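PDB 5GV0: lysosome-associated membrane glycoprotein 1 from Mus musculus, which is a heavily glycosylated major glycoprotein of the lysosomal membrane that probably self-associates through its luminal domains. Local coordinates for residues A[115-120]-A[154-159]. Residues are numbered along the deposited sequence; the frame is centred on the assembly and turned at random.
Sequences VGNSYK and SVEECV
Asn117 lays its side chain over the carbonyl of Ser154 and across the end of Glu156, the amide meeting the carboxylate chain at about a right angle. Its CB rests 3.2 Å from Ser154 O, and ND2 gives a straight hydrogen bond of 2.9 Å to Glu156 OE2. The acceptor lies in the amide plane, yet the donor stands above the carboxylate plane, the two flat groups being turned 70° apart. CG of Glu156 is anti to its own carbonyl carbon (chi1 -57°) and the chain runs out extended, which carries OE2 back to Asn117; Thr114 OG1 also hydrogen-bonds this oxygen, so two groups grip it.

Next to this side-chain bond the backbones pair as parallel strands. Ser118 N binds Ser154 O, Glu156 N binds Ser118 O, Lys120 N binds Glu156 O at 3.1 Å, and Cys158 N closes the run on Lys120 O at 2.9 Å. Glu157 CA adds a CA-H...O contact to that last oxygen. On the face shared by Ser118, Lys120, Val155 and Glu157, Val155 CG1 packs 3.6 Å from Lys120 CB, while CG2 approaches Ser118 OG, which is itself hydrogen-bonded to Gly153 O and Gln141 NE2. On the other face Tyr119 reaches along the strand until OH lies 3.8 Å from Cys158 CB.

Just past Lys120 and Glu157 the Cys121–Cys158 disulfide, one of two in this LAMP-family luminal domain, locks the pair. Through its backbone bonds strand 155-157 joins the mixed sheet on one side of strand 118-121, whose other side pairs antiparallel with strand 140-144.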
ATOM      1  N   VAL A 115      -2.272   8.096 -15.555  1.00 13.75           N
ATOM      2  CA  VAL A 115      -2.913   9.155 -14.789  1.00 12.89           C
ATOM      3  C   VAL A 115      -4.301   9.451 -15.362  1.00 12.62           C
ATOM      4  O   VAL A 115      -4.449   9.671 -16.572  1.00 13.29           O
ATOM      5  CB  VAL A 115      -2.039  10.428 -14.787  1.00 15.91           C
ATOM      6  CG1 VAL A 115      -2.796  11.590 -14.212  1.00 15.04           C
ATOM      7  CG2 VAL A 115      -0.760  10.171 -14.004  1.00 14.87           C
ATOM      8  N   GLY A 116      -5.316   9.424 -14.502  1.00 10.78           N
ATOM      9  CA  GLY A 116      -6.689   9.599 -14.941  1.00 11.26           C
ATOM     10  C   GLY A 116      -7.453   8.299 -15.132  1.00 11.84           C
ATOM     11  O   GLY A 116      -8.681   8.301 -15.269  1.00 11.83           O
ATOM     12  N   ASN A 117      -6.718   7.194 -15.171  1.00 10.67           N
ATOM     13  CA  ASN A 117      -7.301   5.861 -15.165  1.00  9.46           C
ATOM     14  C   ASN A 117      -7.072   5.244 -13.800  1.00  8.66           C
ATOM     15  O   ASN A 117      -6.312   5.778 -12.997  1.00 10.53           O
ATOM     16  CB  ASN A 117      -6.679   4.978 -16.249  1.00 10.76           C
ATOM     17  CG  ASN A 117      -7.188   5.299 -17.635  1.00 12.39           C
ATOM     18  OD1 ASN A 117      -8.144   6.048 -17.803  1.00 13.12           O
ATOM     19  ND2 ASN A 117      -6.554   4.711 -18.646  1.00 10.68           N
ATOM     20  N   SER A 118      -7.724   4.120 -13.534  1.00  8.95           N
ATOM     21  CA  SER A 118      -7.453   3.378 -12.304  1.00  9.08           C
ATOM     22  C   SER A 118      -6.756   2.051 -12.591  1.00 11.36           C
ATOM     23  O   SER A 118      -6.922   1.462 -13.665  1.00 12.74           O
ATOM     24  CB  SER A 118      -8.753   3.140 -11.517  1.00 11.71           C
ATOM     25  OG  SER A 118      -9.721   2.413 -12.265  1.00 11.38           O
ATOM     26  N   TYR A 119      -5.938   1.618 -11.637  1.00  9.86           N
ATOM     27  CA  TYR A 119      -5.303   0.306 -11.683  1.00 11.73           C
ATOM     28  C   TYR A 119      -6.220  -0.684 -11.000  1.00 10.34           C
ATOM     29  O   TYR A 119      -6.723  -0.396  -9.921  1.00 11.17           O
ATOM     30  CB  TYR A 119      -3.937   0.321 -10.983  1.00 11.30           C
ATOM     31  CG  TYR A 119      -3.278  -1.042 -10.906  1.00 10.90           C
ATOM     32  CD1 TYR A 119      -2.515  -1.519 -11.960  1.00 12.57           C
ATOM     33  CD2 TYR A 119      -3.422  -1.850  -9.783  1.00 11.64           C
ATOM     34  CE1 TYR A 119      -1.916  -2.767 -11.904  1.00 15.57           C
ATOM     35  CE2 TYR A 119      -2.826  -3.101  -9.720  1.00 12.12           C
ATOM     36  CZ  TYR A 119      -2.072  -3.548 -10.781  1.00 13.63           C
ATOM     37  OH  TYR A 119      -1.469  -4.793 -10.726  1.00 14.41           O
ATOM     38  N   LYS A 120      -6.428  -1.846 -11.612  1.00 10.67           N
ATOM     39  CA  LYS A 120      -7.245  -2.884 -10.991  1.00  9.84           C
ATOM     40  C   LYS A 120      -6.605  -4.254 -11.161  1.00 12.56           C
ATOM     41  O   LYS A 120      -6.124  -4.599 -12.242  1.00 12.02           O
ATOM     42  CB  LYS A 120      -8.658  -2.887 -11.581  1.00 11.70           C
ATOM     43  CG  LYS A 120      -9.616  -3.841 -10.867  1.00 18.79           C
ATOM     44  CD  LYS A 120     -11.027  -3.731 -11.420  1.00 22.62           C
ATOM     45  CE  LYS A 120     -11.954  -4.719 -10.729  1.00 35.45           C
ATOM     46  NZ  LYS A 120     -13.300  -4.751 -11.364  1.00 48.24           N
ATOM     47  N   SER A 154     -11.376   5.061 -15.879  1.00 10.64           N
ATOM     48  CA  SER A 154     -11.462   3.790 -16.583  1.00 10.53           C
ATOM     49  C   SER A 154     -10.380   2.810 -16.147  1.00  9.90           C
ATOM     50  O   SER A 154      -9.245   3.194 -15.849  1.00 11.78           O
ATOM     51  CB  SER A 154     -11.373   4.019 -18.083  1.00 11.40           C
ATOM     52  OG  SER A 154     -12.448   4.828 -18.505  1.00 15.98           O
ATOM     53  N   VAL A 155     -10.752   1.540 -16.118  1.00  9.63           N
ATOM     54  CA  VAL A 155      -9.922   0.497 -15.528  1.00 10.83           C
ATOM     55  C   VAL A 155      -8.804  -0.015 -16.436  1.00 11.72           C
ATOM     56  O   VAL A 155      -9.034  -0.374 -17.595  1.00 12.74           O
ATOM     57  CB  VAL A 155     -10.796  -0.704 -15.112  1.00 12.38           C
ATOM     58  CG1 VAL A 155      -9.941  -1.915 -14.783  1.00 17.39           C
ATOM     59  CG2 VAL A 155     -11.675  -0.327 -13.928  1.00 16.78           C
ATOM     60  N   GLU A 156      -7.589  -0.043 -15.895  1.00 10.40           N
ATOM     61  CA  GLU A 156      -6.489  -0.764 -16.513  1.00 10.90           C
ATOM     62  C   GLU A 156      -6.266  -2.016 -15.686  1.00 12.40           C
ATOM     63  O   GLU A 156      -5.729  -1.957 -14.584  1.00 12.52           O
ATOM     64  CB  GLU A 156      -5.224   0.095 -16.587  1.00 13.25           C
ATOM     65  CG  GLU A 156      -5.447   1.394 -17.343  1.00 10.75           C
ATOM     66  CD  GLU A 156      -4.174   2.155 -17.646  1.00 10.63           C
ATOM     67  OE1 GLU A 156      -3.142   1.910 -16.984  1.00 13.75           O
ATOM     68  OE2 GLU A 156      -4.211   3.000 -18.561  1.00 11.92           O
ATOM     69  N   GLU A 157      -6.712  -3.151 -16.206  1.00 13.63           N
ATOM     70  CA  GLU A 157      -6.689  -4.393 -15.446  1.00 15.41           C
ATOM     71  C   GLU A 157      -5.393  -5.153 -15.686  1.00 15.22           C
ATOM     72  O   GLU A 157      -4.945  -5.276 -16.827  1.00 15.33           O
ATOM     73  CB  GLU A 157      -7.891  -5.260 -15.815  1.00 18.26           C
ATOM     74  CG  GLU A 157      -8.137  -6.421 -14.861  1.00 20.15           C
ATOM     75  CD  GLU A 157      -9.545  -6.985 -14.975  1.00 38.11           C
ATOM     76  OE1 GLU A 157     -10.169  -6.834 -16.046  1.00 38.76           O
ATOM     77  OE2 GLU A 157     -10.032  -7.575 -13.987  1.00 48.32           O
ATOM     78  N   CYS A 158      -4.793  -5.657 -14.609  1.00 12.44           N
ATOM     79  CA  CYS A 158      -3.575  -6.456 -14.715  1.00 14.13           C
ATOM     80  C   CYS A 158      -3.781  -7.626 -15.679  1.00 15.11           C
ATOM     81  O   CYS A 158      -4.849  -8.232 -15.719  1.00 15.44           O
ATOM     82  CB  CYS A 158      -3.141  -6.963 -13.341  1.00 14.43           C
ATOM     83  SG  CYS A 158      -4.308  -8.095 -12.545  1.00 15.39           S
ATOM     84  N   VAL A 159      -2.749  -7.917 -16.463  1.00 17.02           N
ATOM     85  CA  VAL A 159      -2.815  -8.965 -17.477  1.00 19.38           C
ATOM     86  C   VAL A 159      -3.179 -10.317 -16.863  1.00 21.03           C
ATOM     87  O   VAL A 159      -3.913 -11.107 -17.462  1.00 20.45           O
ATOM     88  CB  VAL A 159      -1.473  -9.072 -18.239  1.00 20.30           C
ATOM     89  CG1 VAL A 159      -1.510 -10.198 -19.253  1.00 23.53           C
ATOM     90  CG2 VAL A 159      -1.152  -7.751 -18.923  1.00 28.42           C
TER